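Local atomic coordinates of dihydropyrimidinase (Brevibacillus agri, PDB entry 3SFW), a protein that probably catalyses, as a zinc-dependent amidohydrolase, the hydrolytic ring opening of dihydropyrimidines and related cyclic amides. Residues Gly47-Pro52 with Val394-Thr399; Leu179-Ala184 with Tyr236-Ser241; Leu309-Ser314 with Thr370-Leu375; Val400-Ser405 with His424-Ser429. All coordinates share one frame; numbering follows the deposited sequence.

Interaction 1 of 4, residues Gly47-Pro52 with Val394-Thr399; sequences GYYLLP and VLFDPT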
loop_
_atom_site.group_PDB
_atom_site.type_symbol
_atom_site.label_atom_id
_atom_site.label_comp_id
_atom_site.label_asym_id
_atom_site.label_seq_id
_atom_site.Cartn_x
_atom_site.Cartn_y
_atom_site.Cartn_z
ATOM N N GLY A 47 -38.548 -17.060 -21.835
ATOM C CA GLY A 47 -38.296 -15.673 -21.429
ATOM C C GLY A 47 -37.700 -15.528 -20.020
ATOM O O GLY A 47 -37.483 -14.416 -19.537
ATOM N N TYR A 48 -37.438 -16.646 -19.368
ATOM C CA TYR A 48 -36.836 -16.582 -18.010
ATOM C C TYR A 48 -35.390 -17.063 -18.025
ATOM O O TYR A 48 -35.017 -17.973 -18.812
ATOM C CB TYR A 48 -37.618 -17.467 -17.013
ATOM C CG TYR A 48 -39.110 -17.143 -16.881
ATOM C CD1 TYR A 48 -39.616 -15.860 -17.136
ATOM C CD2 TYR A 48 -40.004 -18.148 -16.549
ATOM C CE1 TYR A 48 -41.011 -15.596 -16.997
ATOM C CE2 TYR A 48 -41.355 -17.894 -16.410
ATOM C CZ TYR A 48 -41.851 -16.640 -16.642
ATOM O OH TYR A 48 -43.214 -16.432 -16.441
ATOM N N TYR A 49 -34.631 -16.574 -17.058
ATOM C CA TYR A 49 -33.458 -17.272 -16.570
ATOM C C TYR A 49 -33.826 -18.355 -15.517
ATOM O O TYR A 49 -34.723 -18.157 -14.695
ATOM C CB TYR A 49 -32.512 -16.292 -15.867
ATOM C CG TYR A 49 -31.831 -15.318 -16.782
ATOM C CD1 TYR A 49 -31.150 -15.764 -17.923
ATOM C CD2 TYR A 49 -31.867 -13.941 -16.515
ATOM C CE1 TYR A 49 -30.524 -14.846 -18.759
ATOM C CE2 TYR A 49 -31.239 -13.025 -17.344
ATOM C CZ TYR A 49 -30.633 -13.478 -18.490
ATOM O OH TYR A 49 -29.971 -12.563 -19.274
ATOM N N LEU A 50 -33.129 -19.488 -15.564
ATOM C CA LEU A 50 -33.123 -20.447 -14.444
ATOM C C LEU A 50 -31.853 -20.147 -13.654
ATOM O O LEU A 50 -30.737 -20.354 -14.164
ATOM C CB LEU A 50 -33.048 -21.892 -14.943
ATOM C CG LEU A 50 -34.270 -22.516 -15.607
ATOM C CD1 LEU A 50 -34.708 -21.767 -16.768
ATOM C CD2 LEU A 50 -34.089 -24.007 -15.953
ATOM N N LEU A 51 -32.023 -19.709 -12.414
ATOM C CA LEU A 51 -30.887 -19.387 -11.514
ATOM C C LEU A 51 -30.804 -20.410 -10.418
ATOM O O LEU A 51 -31.841 -20.869 -9.940
ATOM C CB LEU A 51 -31.108 -18.016 -10.875
ATOM C CG LEU A 51 -31.358 -16.869 -11.869
ATOM C CD1 LEU A 51 -31.643 -15.559 -11.131
ATOM C CD2 LEU A 51 -30.139 -16.709 -12.781
ATOM N N PRO A 52 -29.585 -20.752 -9.959
ATOM C CA PRO A 52 -29.517 -21.484 -8.683
ATOM C C PRO A 52 -30.147 -20.627 -7.589
ATOM O O PRO A 52 -29.926 -19.406 -7.554
ATOM C CB PRO A 52 -27.991 -21.645 -8.428
ATOM C CG PRO A 52 -27.349 -21.458 -9.817
ATOM C CD PRO A 52 -28.248 -20.377 -10.458
ATOM N N VAL A 394 -34.628 -20.929 -9.309
ATOM C CA VAL A 394 -35.485 -19.750 -9.442
ATOM C C VAL A 394 -35.755 -19.498 -10.912
ATOM O O VAL A 394 -34.818 -19.469 -11.727
ATOM C CB VAL A 394 -34.802 -18.516 -8.825
ATOM C CG1 VAL A 394 -35.655 -17.271 -9.047
ATOM C CG2 VAL A 394 -34.581 -18.753 -7.329
ATOM N N LEU A 395 -37.037 -19.304 -11.268
ATOM C CA LEU A 395 -37.372 -18.823 -12.582
ATOM C C LEU A 395 -37.491 -17.308 -12.492
ATOM O O LEU A 395 -38.338 -16.799 -11.741
ATOM C CB LEU A 395 -38.719 -19.426 -13.040
ATOM C CG LEU A 395 -38.792 -20.955 -13.182
ATOM C CD1 LEU A 395 -39.981 -21.355 -14.071
ATOM C CD2 LEU A 395 -37.557 -21.556 -13.638
ATOM N N PHE A 396 -36.580 -16.594 -13.175
ATOM C CA PHE A 396 -36.414 -15.145 -12.973
ATOM C C PHE A 396 -36.651 -14.419 -14.305
ATOM O O PHE A 396 -36.063 -14.793 -15.352
ATOM C CB PHE A 396 -34.979 -14.877 -12.468
ATOM C CG PHE A 396 -34.719 -13.445 -12.118
ATOM C CD1 PHE A 396 -35.038 -12.954 -10.834
ATOM C CD2 PHE A 396 -34.059 -12.609 -13.019
ATOM C CE1 PHE A 396 -34.786 -11.623 -10.501
ATOM C CE2 PHE A 396 -33.755 -11.282 -12.665
ATOM C CZ PHE A 396 -34.109 -10.797 -11.414
ATOM N N ASP A 397 -37.586 -13.462 -14.304
ATOM C CA ASP A 397 -37.876 -12.666 -15.498
ATOM C C ASP A 397 -37.149 -11.323 -15.460
ATOM O O ASP A 397 -37.464 -10.444 -14.676
ATOM C CB ASP A 397 -39.395 -12.478 -15.679
ATOM C CG ASP A 397 -39.760 -11.778 -16.985
ATOM O OD1 ASP A 397 -38.884 -11.142 -17.588
ATOM O OD2 ASP A 397 -40.954 -11.858 -17.404
ATOM N N PRO A 398 -36.066 -11.208 -16.244
ATOM C CA PRO A 398 -35.185 -10.035 -16.113
ATOM C C PRO A 398 -35.810 -8.742 -16.706
ATOM O O PRO A 398 -35.275 -7.642 -16.512
ATOM C CB PRO A 398 -33.943 -10.459 -16.915
ATOM C CG PRO A 398 -34.512 -11.401 -17.985
ATOM C CD PRO A 398 -35.630 -12.141 -17.310
ATOM N N THR A 399 -36.932 -8.874 -17.409
ATOM C CA THR A 399 -37.503 -7.715 -18.167
ATOM C C THR A 399 -38.541 -6.890 -17.380
ATOM O O THR A 399 -38.804 -5.732 -17.707
ATOM C CB THR A 399 -38.174 -8.185 -19.490
ATOM O OG1 THR A 399 -39.335 -8.957 -19.205
ATOM C CG2 THR A 399 -37.209 -9.010 -20.299
HETATM O O HOH W 1 -38.630 -12.164 -20.382
#
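L51 meets F396 on one face of the paired strands: its CD1 lies 3.7 Å from F396 CB and nearly as close to CG, the two side chains crossing at a slant. V394 and Y49 share this face, and helix 361-376 covers part of it, with F364 against L51 and L361 against Y49. On the other face L50 and L395 run side by side in the same direction, L50 CG 4.0 Å from L395 CD2.

The backbones pair antiparallel over three residue pairs. Y49 and F396 exchange N-H...O bonds both ways at 2.9 Å, and L51 and V394 do the same; L50 and L395 form the non-hydrogen-bonded pair between them. The strand axes make 134°, so the ribbons are strongly twisted. Strand 393-403, lying after the barrel helices, is thereby joined to strand 49-59, which carries the zinc ligand H58 and leads on to H60.

Toward the polar edge, the Y49 ring crosses P398 at about a right angle, CE2 3.7 Å from P398 CG. The Y48 ring meets D397 obliquely, CD1 3.7 Å from D397 CB, with D397 OD2 at the ring's edge. D397 OD1 accepts from T399 N at 3.0 Å, an Asx turn, and from T399 OG1, both donors lying on one side of the carboxylate plane. A water gives one hydrogen to this same OD1 and the other to G47 O.

Interaction 2 of 4, residues Leu179-Ala184 with Tyr236-Ser241; sequences LVQVHA and YVVHVS. With ZN (zinc ion), chain D.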
loop_
_atom_site.group_PDB
_atom_site.type_symbol
_atom_site.label_atom_id
_atom_site.label_comp_id
_atom_site.label_asym_id
_atom_site.label_seq_id
_atom_site.Cartn_x
_atom_site.Cartn_y
_atom_site.Cartn_z
ATOM N N LEU A 179 -14.801 -22.189 9.639
ATOM C CA LEU A 179 -14.560 -20.807 9.160
ATOM C C LEU A 179 -14.997 -19.865 10.304
ATOM O O LEU A 179 -16.036 -20.115 10.937
ATOM C CB LEU A 179 -15.486 -20.567 7.948
ATOM C CG LEU A 179 -15.434 -19.162 7.310
ATOM C CD1 LEU A 179 -14.052 -18.877 6.787
ATOM C CD2 LEU A 179 -16.458 -19.168 6.199
ATOM N N VAL A 180 -14.167 -18.871 10.626
ATOM C CA VAL A 180 -14.515 -17.885 11.673
ATOM C C VAL A 180 -15.040 -16.638 10.947
ATOM O O VAL A 180 -14.355 -16.084 10.106
ATOM C CB VAL A 180 -13.311 -17.530 12.556
ATOM C CG1 VAL A 180 -13.710 -16.422 13.567
ATOM C CG2 VAL A 180 -12.875 -18.778 13.365
ATOM N N GLN A 181 -16.246 -16.217 11.341
ATOM C CA GLN A 181 -16.873 -14.993 10.874
ATOM C C GLN A 181 -16.639 -13.911 11.916
ATOM O O GLN A 181 -16.760 -14.191 13.106
ATOM C CB GLN A 181 -18.345 -15.212 10.780
ATOM C CG GLN A 181 -18.741 -16.167 9.655
ATOM C CD GLN A 181 -20.150 -16.642 9.851
ATOM O OE1 GLN A 181 -21.073 -16.295 9.070
ATOM N NE2 GLN A 181 -20.346 -17.382 10.872
ATOM N N VAL A 182 -16.369 -12.677 11.482
ATOM C CA VAL A 182 -16.391 -11.576 12.438
ATOM C C VAL A 182 -17.364 -10.482 12.047
ATOM O O VAL A 182 -17.361 -10.051 10.914
ATOM C CB VAL A 182 -14.977 -10.975 12.609
ATOM C CG1 VAL A 182 -15.034 -9.639 13.190
ATOM C CG2 VAL A 182 -14.094 -11.922 13.435
ATOM N N HIS A 183 -18.017 -9.895 13.059
ATOM C CA HIS A 183 -18.594 -8.546 12.975
ATOM C C HIS A 183 -17.475 -7.594 13.417
ATOM O O HIS A 183 -17.140 -7.545 14.613
ATOM C CB HIS A 183 -19.819 -8.395 13.945
ATOM C CG HIS A 183 -20.366 -6.992 13.996
ATOM N ND1 HIS A 183 -21.649 -6.662 13.590
ATOM C CD2 HIS A 183 -19.769 -5.825 14.364
ATOM C CE1 HIS A 183 -21.824 -5.356 13.747
ATOM N NE2 HIS A 183 -20.697 -4.824 14.193
ATOM N N ALA A 184 -16.889 -6.863 12.458
ATOM C CA ALA A 184 -15.629 -6.141 12.742
ATOM C C ALA A 184 -15.903 -4.638 12.886
ATOM O O ALA A 184 -15.709 -3.864 11.936
ATOM C CB ALA A 184 -14.572 -6.396 11.609
ATOM N N TYR A 236 -13.872 -14.935 7.644
ATOM C CA TYR A 236 -14.917 -14.378 6.791
ATOM C C TYR A 236 -15.465 -13.119 7.461
ATOM O O TYR A 236 -15.985 -13.166 8.535
ATOM C CB TYR A 236 -16.006 -15.431 6.596
ATOM C CG TYR A 236 -17.193 -15.010 5.754
ATOM C CD1 TYR A 236 -18.230 -14.240 6.307
ATOM C CD2 TYR A 236 -17.379 -15.558 4.470
ATOM C CE1 TYR A 236 -19.409 -13.967 5.570
ATOM C CE2 TYR A 236 -18.514 -15.271 3.708
ATOM C CZ TYR A 236 -19.515 -14.472 4.253
ATOM O OH TYR A 236 -20.710 -14.330 3.576
ATOM N N VAL A 237 -15.223 -11.976 6.849
ATOM C CA VAL A 237 -15.639 -10.710 7.420
ATOM C C VAL A 237 -17.058 -10.417 6.946
ATOM O O VAL A 237 -17.285 -10.198 5.743
ATOM C CB VAL A 237 -14.706 -9.547 6.976
ATOM C CG1 VAL A 237 -15.114 -8.231 7.745
ATOM C CG2 VAL A 237 -13.209 -9.906 7.233
ATOM N N VAL A 238 -18.030 -10.360 7.871
ATOM C CA VAL A 238 -19.430 -10.173 7.435
ATOM C C VAL A 238 -19.654 -8.659 7.222
ATOM O O VAL A 238 -18.866 -7.841 7.696
ATOM C CB VAL A 238 -20.490 -10.681 8.475
ATOM C CG1 VAL A 238 -20.240 -12.169 8.839
ATOM C CG2 VAL A 238 -20.445 -9.832 9.767
ATOM N N HIS A 239 -20.685 -8.339 6.444
ATOM C CA HIS A 239 -21.069 -6.945 6.153
ATOM C C HIS A 239 -19.886 -5.975 6.109
ATOM O O HIS A 239 -19.851 -5.019 6.875
ATOM C CB HIS A 239 -22.215 -6.413 7.092
ATOM C CG HIS A 239 -21.997 -6.622 8.578
ATOM N ND1 HIS A 239 -20.826 -6.272 9.231
ATOM C CD2 HIS A 239 -22.869 -7.019 9.547
ATOM C CE1 HIS A 239 -20.969 -6.510 10.536
ATOM N NE2 HIS A 239 -22.205 -6.944 10.745
ATOM N N VAL A 240 -19.020 -6.134 5.104
ATOM C CA VAL A 240 -17.988 -5.109 4.817
ATOM C C VAL A 240 -18.704 -3.867 4.210
ATOM O O VAL A 240 -19.474 -4.008 3.246
ATOM C CB VAL A 240 -16.924 -5.680 3.821
ATOM C CG1 VAL A 240 -15.899 -4.584 3.408
ATOM C CG2 VAL A 240 -16.195 -6.850 4.465
ATOM N N SER A 241 -18.564 -2.685 4.845
ATOM C CA SER A 241 -19.386 -1.546 4.394
ATOM C C SER A 241 -18.574 -0.426 3.787
ATOM O O SER A 241 -19.138 0.545 3.247
ATOM C CB SER A 241 -20.217 -0.977 5.567
ATOM O OG SER A 241 -19.392 -0.271 6.495
HETATM ZN ZN ZN D . -23.251 -7.711 12.508
HETATM O O HOH W 2 -17.593 -6.477 9.691
HETATM O O HOH W 3 -24.519 -8.040 14.154
HETATM O O HOH W 4 -24.638 -5.964 12.686
#
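H183 and H239 meet at a zinc ion, which H183 ND1 and H239 NE2 each bind at 2.2 Å. Two waters and the carboxylated lysine K150, which also binds the second zinc, complete its shell. The H239 ring presents its edge to the H183 face in an offset T-shaped pair, planes 85° apart. H239 CE1 stands 3.1 Å above the H183 ring plane, toward the rim. The far nitrogen of H183, NE2, is held by E185, which helps to fix the rotation of the ring.

Apolar groups flank the metal pair. Within 236-241, V238 CG2 lies over the centre of the H239 ring, and across the contact the same methyl rests on V182 O at 3.3 Å. Further back, L179 and Q181 both touch Y236: L179 CD2 meets Y236 CB at 3.8 Å, while Q181 CG comes near CD1 of the ring, whose hydroxyl bonds to E262.

Hydrogen bonds between the backbones follow a parallel ladder: Y236 N to V180 O, V182 N to Y236 O at 3.0 Å, and V238 N to V182 O. Where the strands separate, a water takes the A184 N-H and donates to V238 O at 2.7 Å.

Neighbouring parallel strands with histidines at their C-terminal ends, together with the bridging carboxylated lysine, are characteristic of the binuclear zinc centre in a TIM-barrel amidohydrolase.

Interaction 3 of 4, residues Leu309-Ser314 with Thr370-Leu375; sequences LQTVGS and TKVAKL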
loop_
_atom_site.group_PDB
_atom_site.type_symbol
_atom_site.label_atom_id
_atom_site.label_comp_id
_atom_site.label_asym_id
_atom_site.label_seq_id
_atom_site.Cartn_x
_atom_site.Cartn_y
_atom_site.Cartn_z
ATOM N N LEU A 309 -14.173 -9.088 -2.516
ATOM C CA LEU A 309 -15.333 -9.596 -1.731
ATOM C C LEU A 309 -15.986 -10.703 -2.520
ATOM O O LEU A 309 -15.997 -10.636 -3.785
ATOM C CB LEU A 309 -16.384 -8.484 -1.548
ATOM C CG LEU A 309 -15.804 -7.300 -0.725
ATOM C CD1 LEU A 309 -16.912 -6.240 -0.662
ATOM C CD2 LEU A 309 -15.390 -7.732 0.735
ATOM N N GLN A 310 -16.414 -11.765 -1.829
ATOM C CA GLN A 310 -16.869 -13.002 -2.547
ATOM C C GLN A 310 -18.381 -13.273 -2.471
ATOM O O GLN A 310 -18.906 -14.066 -3.262
ATOM C CB GLN A 310 -16.106 -14.239 -2.057
ATOM C CG GLN A 310 -14.591 -14.212 -2.357
ATOM C CD GLN A 310 -13.846 -13.217 -1.445
ATOM O OE1 GLN A 310 -12.987 -12.435 -1.903
ATOM N NE2 GLN A 310 -14.209 -13.199 -0.192
ATOM N N THR A 311 -19.078 -12.646 -1.525
ATOM C CA THR A 311 -20.494 -13.012 -1.261
ATOM C C THR A 311 -21.336 -11.777 -0.923
ATOM O O THR A 311 -20.823 -10.722 -0.501
ATOM C CB THR A 311 -20.649 -13.973 -0.051
ATOM O OG1 THR A 311 -20.143 -13.296 1.130
ATOM C CG2 THR A 311 -19.867 -15.281 -0.295
ATOM N N VAL A 312 -22.653 -11.939 -1.080
ATOM C CA VAL A 312 -23.595 -10.910 -0.585
ATOM C C VAL A 312 -24.628 -11.595 0.299
ATOM O O VAL A 312 -25.317 -12.543 -0.128
ATOM C CB VAL A 312 -24.311 -10.178 -1.734
ATOM C CG1 VAL A 312 -25.396 -9.197 -1.140
ATOM C CG2 VAL A 312 -23.319 -9.403 -2.584
ATOM N N GLY A 313 -24.705 -11.145 1.548
ATOM C CA GLY A 313 -25.736 -11.616 2.451
ATOM C C GLY A 313 -26.637 -10.434 2.788
ATOM O O GLY A 313 -26.310 -9.292 2.455
ATOM N N SER A 314 -27.767 -10.684 3.443
ATOM C CA SER A 314 -28.713 -9.569 3.732
ATOM C C SER A 314 -28.451 -8.910 5.101
ATOM O O SER A 314 -28.705 -7.705 5.246
ATOM C CB SER A 314 -30.183 -10.059 3.698
ATOM O OG SER A 314 -30.361 -11.085 4.666
ATOM N N THR A 370 -23.436 -19.577 -5.416
ATOM C CA THR A 370 -22.430 -20.665 -5.519
ATOM C C THR A 370 -21.250 -20.479 -4.570
ATOM O O THR A 370 -20.861 -21.404 -3.830
ATOM C CB THR A 370 -21.895 -20.746 -6.947
ATOM O OG1 THR A 370 -22.992 -20.770 -7.877
ATOM C CG2 THR A 370 -20.947 -21.982 -7.127
ATOM N N LYS A 371 -20.682 -19.272 -4.538
ATOM C CA LYS A 371 -19.534 -19.021 -3.635
ATOM C C LYS A 371 -19.967 -19.092 -2.142
ATOM O O LYS A 371 -19.185 -19.451 -1.245
ATOM C CB LYS A 371 -18.842 -17.682 -3.981
ATOM C CG LYS A 371 -17.419 -17.545 -3.413
ATOM C CD LYS A 371 -16.508 -18.746 -3.859
ATOM C CE LYS A 371 -16.391 -18.987 -5.357
ATOM N NZ LYS A 371 -16.022 -17.734 -6.092
ATOM N N VAL A 372 -21.217 -18.754 -1.892
ATOM C CA VAL A 372 -21.756 -18.872 -0.543
ATOM C C VAL A 372 -21.834 -20.372 -0.162
ATOM O O VAL A 372 -21.359 -20.760 0.898
ATOM C CB VAL A 372 -23.215 -18.332 -0.487
ATOM C CG1 VAL A 372 -23.806 -18.543 0.939
ATOM C CG2 VAL A 372 -23.272 -16.816 -0.882
ATOM N N ALA A 373 -22.323 -21.234 -1.073
ATOM C CA ALA A 373 -22.369 -22.679 -0.744
ATOM C C ALA A 373 -20.962 -23.216 -0.478
ATOM O O ALA A 373 -20.746 -24.023 0.415
ATOM C CB ALA A 373 -23.025 -23.491 -1.912
ATOM N N LYS A 374 -20.009 -22.776 -1.280
ATOM C CA LYS A 374 -18.663 -23.289 -1.176
ATOM C C LYS A 374 -17.964 -22.865 0.167
ATOM O O LYS A 374 -17.389 -23.696 0.885
ATOM C CB LYS A 374 -17.869 -22.797 -2.384
ATOM C CG LYS A 374 -18.253 -23.588 -3.664
ATOM C CD LYS A 374 -17.662 -22.945 -4.889
ATOM C CE LYS A 374 -17.879 -23.886 -6.113
ATOM N NZ LYS A 374 -17.141 -23.231 -7.224
ATOM N N LEU A 375 -18.125 -21.606 0.550
ATOM C CA LEU A 375 -17.474 -21.116 1.766
ATOM C C LEU A 375 -18.149 -21.708 3.001
ATOM O O LEU A 375 -17.530 -21.796 4.039
ATOM C CB LEU A 375 -17.545 -19.580 1.847
ATOM C CG LEU A 375 -16.556 -18.920 0.875
ATOM C CD1 LEU A 375 -16.775 -17.354 0.792
ATOM C CD2 LEU A 375 -15.121 -19.260 1.321
#
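The Q310 peptide is the flat group that K371 meets. K371 CB, 3.7 Å from Q310 O, and CG, only slightly farther, both lie on one side of the peptide plane and well off it. No ring takes part. With CG anti to the backbone N (chi1 -162°), K371 CG comes to rest against Q310 CB at 3.8 Å, and the later bends bring NZ to a salt bridge with D366.

The other half of the contact gathers on one methyl. T311 CG2, anti to its own carbonyl carbon, fits between V372 and L375, one helical turn apart on helix 361-376. It stands 3.8 Å from V372 CG2, the side chains crossing at about a right angle, and 3.9 Å from L375 CD1. Within 370-375, strand 311-312, which leads to the zinc ligand D315, is met by the T311 side chain; V312 points away and pairs by its backbone with I367, earlier in the helix.

The T311 hydroxyl is hydrogen-bonded with the Y236 OH. The contact rests on van der Waals touch, including the K371 methylenes on the Q310 carbonyl oxygen, while the hydroxyl and the ammonium are satisfied by partners beyond the two segments.

Interaction 4 of 4, residues Val400-Ser405 with His424-Ser429; sequences VQRTIS and HGDVIS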
loop_
_atom_site.group_PDB
_atom_site.type_symbol
_atom_site.label_atom_id
_atom_site.label_comp_id
_atom_site.label_asym_id
_atom_site.label_seq_id
_atom_site.Cartn_x
_atom_site.Cartn_y
_atom_site.Cartn_z
ATOM N N VAL A 400 -39.087 -7.467 -16.325
ATOM C CA VAL A 400 -40.172 -6.844 -15.587
ATOM C C VAL A 400 -39.678 -5.623 -14.831
ATOM O O VAL A 400 -38.719 -5.692 -14.055
ATOM C CB VAL A 400 -40.807 -7.864 -14.608
ATOM C CG1 VAL A 400 -41.845 -7.199 -13.687
ATOM C CG2 VAL A 400 -41.366 -9.097 -15.369
ATOM N N GLN A 401 -40.335 -4.487 -15.040
ATOM C CA GLN A 401 -40.062 -3.319 -14.209
ATOM C C GLN A 401 -41.026 -3.277 -13.067
ATOM O O GLN A 401 -42.221 -3.476 -13.246
ATOM C CB GLN A 401 -40.246 -2.039 -14.994
ATOM C CG GLN A 401 -39.434 -1.948 -16.234
ATOM C CD GLN A 401 -39.574 -0.576 -16.844
ATOM O OE1 GLN A 401 -38.980 0.397 -16.342
ATOM N NE2 GLN A 401 -40.496 -0.450 -17.813
ATOM N N ARG A 402 -40.528 -2.967 -11.879
ATOM C CA ARG A 402 -41.439 -2.844 -10.739
ATOM C C ARG A 402 -40.854 -1.920 -9.685
ATOM O O ARG A 402 -39.722 -1.475 -9.802
ATOM C CB ARG A 402 -41.786 -4.220 -10.159
ATOM C CG ARG A 402 -40.595 -4.924 -9.540
ATOM C CD ARG A 402 -40.972 -6.319 -9.062
ATOM N NE ARG A 402 -39.783 -7.077 -8.725
ATOM C CZ ARG A 402 -39.293 -7.207 -7.499
ATOM N NH1 ARG A 402 -39.948 -6.703 -6.439
ATOM N NH2 ARG A 402 -38.170 -7.917 -7.325
ATOM N N THR A 403 -41.686 -1.523 -8.738
ATOM C CA THR A 403 -41.227 -0.664 -7.650
ATOM C C THR A 403 -41.200 -1.488 -6.364
ATOM O O THR A 403 -42.146 -2.185 -6.061
ATOM C CB THR A 403 -42.219 0.460 -7.461
ATOM O OG1 THR A 403 -42.245 1.224 -8.671
ATOM C CG2 THR A 403 -41.810 1.353 -6.299
ATOM N N ILE A 404 -40.098 -1.439 -5.636
ATOM C CA ILE A 404 -40.078 -2.136 -4.333
ATOM C C ILE A 404 -40.980 -1.383 -3.358
ATOM O O ILE A 404 -40.839 -0.154 -3.186
ATOM C CB ILE A 404 -38.641 -2.213 -3.797
ATOM C CG1 ILE A 404 -37.824 -3.135 -4.724
ATOM C CG2 ILE A 404 -38.637 -2.830 -2.366
ATOM C CD1 ILE A 404 -36.345 -3.332 -4.284
ATOM N N SER A 405 -41.811 -2.122 -2.627
ATOM C CA SER A 405 -42.704 -1.477 -1.680
ATOM C C SER A 405 -43.121 -2.371 -0.527
ATOM O O SER A 405 -43.391 -3.550 -0.732
ATOM C CB SER A 405 -43.984 -1.041 -2.423
ATOM O OG SER A 405 -44.728 -0.196 -1.550
ATOM N N HIS A 424 -35.481 -3.603 -12.312
ATOM C CA HIS A 424 -35.912 -4.636 -13.239
ATOM C C HIS A 424 -35.595 -5.994 -12.675
ATOM O O HIS A 424 -34.522 -6.195 -12.093
ATOM C CB HIS A 424 -35.159 -4.498 -14.570
ATOM C CG HIS A 424 -35.500 -3.253 -15.318
ATOM N ND1 HIS A 424 -36.014 -3.274 -16.595
ATOM C CD2 HIS A 424 -35.433 -1.953 -14.952
ATOM C CE1 HIS A 424 -36.260 -2.033 -16.984
ATOM N NE2 HIS A 424 -35.899 -1.211 -16.013
ATOM N N GLY A 425 -36.460 -6.945 -12.965
ATOM C CA GLY A 425 -36.267 -8.340 -12.564
ATOM C C GLY A 425 -37.360 -8.735 -11.586
ATOM O O GLY A 425 -37.689 -7.985 -10.697
ATOM N N ASP A 426 -37.989 -9.879 -11.834
ATOM C CA ASP A 426 -39.080 -10.356 -10.987
ATOM C C ASP A 426 -38.868 -11.866 -10.783
ATOM O O ASP A 426 -38.616 -12.619 -11.735
ATOM C CB ASP A 426 -40.435 -10.054 -11.686
ATOM C CG ASP A 426 -41.630 -10.002 -10.710
ATOM O OD1 ASP A 426 -41.424 -9.910 -9.485
ATOM O OD2 ASP A 426 -42.787 -10.027 -11.198
ATOM N N VAL A 427 -38.925 -12.288 -9.522
ATOM C CA VAL A 427 -38.917 -13.728 -9.172
ATOM C C VAL A 427 -40.292 -14.348 -9.432
ATOM O O VAL A 427 -41.294 -13.987 -8.771
ATOM C CB VAL A 427 -38.498 -13.905 -7.692
ATOM C CG1 VAL A 427 -38.605 -15.374 -7.256
ATOM C CG2 VAL A 427 -37.025 -13.371 -7.503
ATOM N N ILE A 428 -40.372 -15.195 -10.451
ATOM C CA ILE A 428 -41.679 -15.734 -10.859
ATOM C C ILE A 428 -42.024 -16.999 -10.092
ATOM O O ILE A 428 -43.099 -17.082 -9.490
ATOM C CB ILE A 428 -41.723 -16.018 -12.369
ATOM C CG1 ILE A 428 -41.335 -14.742 -13.147
ATOM C CG2 ILE A 428 -43.100 -16.658 -12.795
ATOM C CD1 ILE A 428 -42.214 -13.509 -12.840
ATOM N N SER A 429 -41.137 -18.001 -10.145
ATOM C CA SER A 429 -41.358 -19.255 -9.430
ATOM C C SER A 429 -40.074 -19.708 -8.742
ATOM O O SER A 429 -38.987 -19.371 -9.198
ATOM C CB SER A 429 -41.844 -20.319 -10.398
ATOM O OG SER A 429 -43.074 -19.867 -10.954
#
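Q401 lays its CG over one face of the H424 imidazole, a CH-pi contact with CG 3.6 Å from the ring centroid and 28° off the normal. The two side chains run the same way, and the Q401 amide leads out past the ring's rim, its plane tilted 24° from the ring. Backbone pairing underneath is brief. Q401 and H424 form a single antiparallel non-hydrogen-bonded pair, and G425 N donates to V400 O at 2.8 Å. Since the strand axes lie 88° apart, the partners diverge at once, as expected where strand 393-403 turns a corner against strand 422-432. Farther along 424-429, I428 and S429 both face L395 in a classic beta bulge.

R402 then reaches across. Its CG sits between the backbone N and the carbonyl carbon, and from there the chain extends straight to NE, which donates to G425 O at 3.0 Å. That oxygen lies at the edge of the guanidinium, in its plane; NH2 adds a weak bond to the same atom. Beside it, D426 OD1 is 3.4 Å from R402 NE but well out of the plane. V400 packs its CB on D426 CB at 3.7 Å.

Toward 424-429 the guanidinium thus directs its N-H bonds at the G425 oxygen and meets D426 by charge alone. D426 OD2 has a second cation in K441, so the buried carboxylate is probably stabilised in its ionised form.

Overall arrangement
From the N terminus, interaction 1 opens first: strand 49-59 waits some 340 residues for its partner 394-399, and the loop so closed holds most of the barrel. Nested inside it are interaction 2, joining two consecutive strands of the parallel sheet at the zinc site, and then interaction 3, bringing helix 361-376 back onto the last strand of that sheet. These two come in series and touch, through packing and the Y236-T311 hydrogen bond. Interaction 4 follows the closure of interaction 1 with a short loop, uses the same strand 393-403, and meets it through L395 with I428 and S429. Interactions 1 and 2 lie with centres about 30 Å apart.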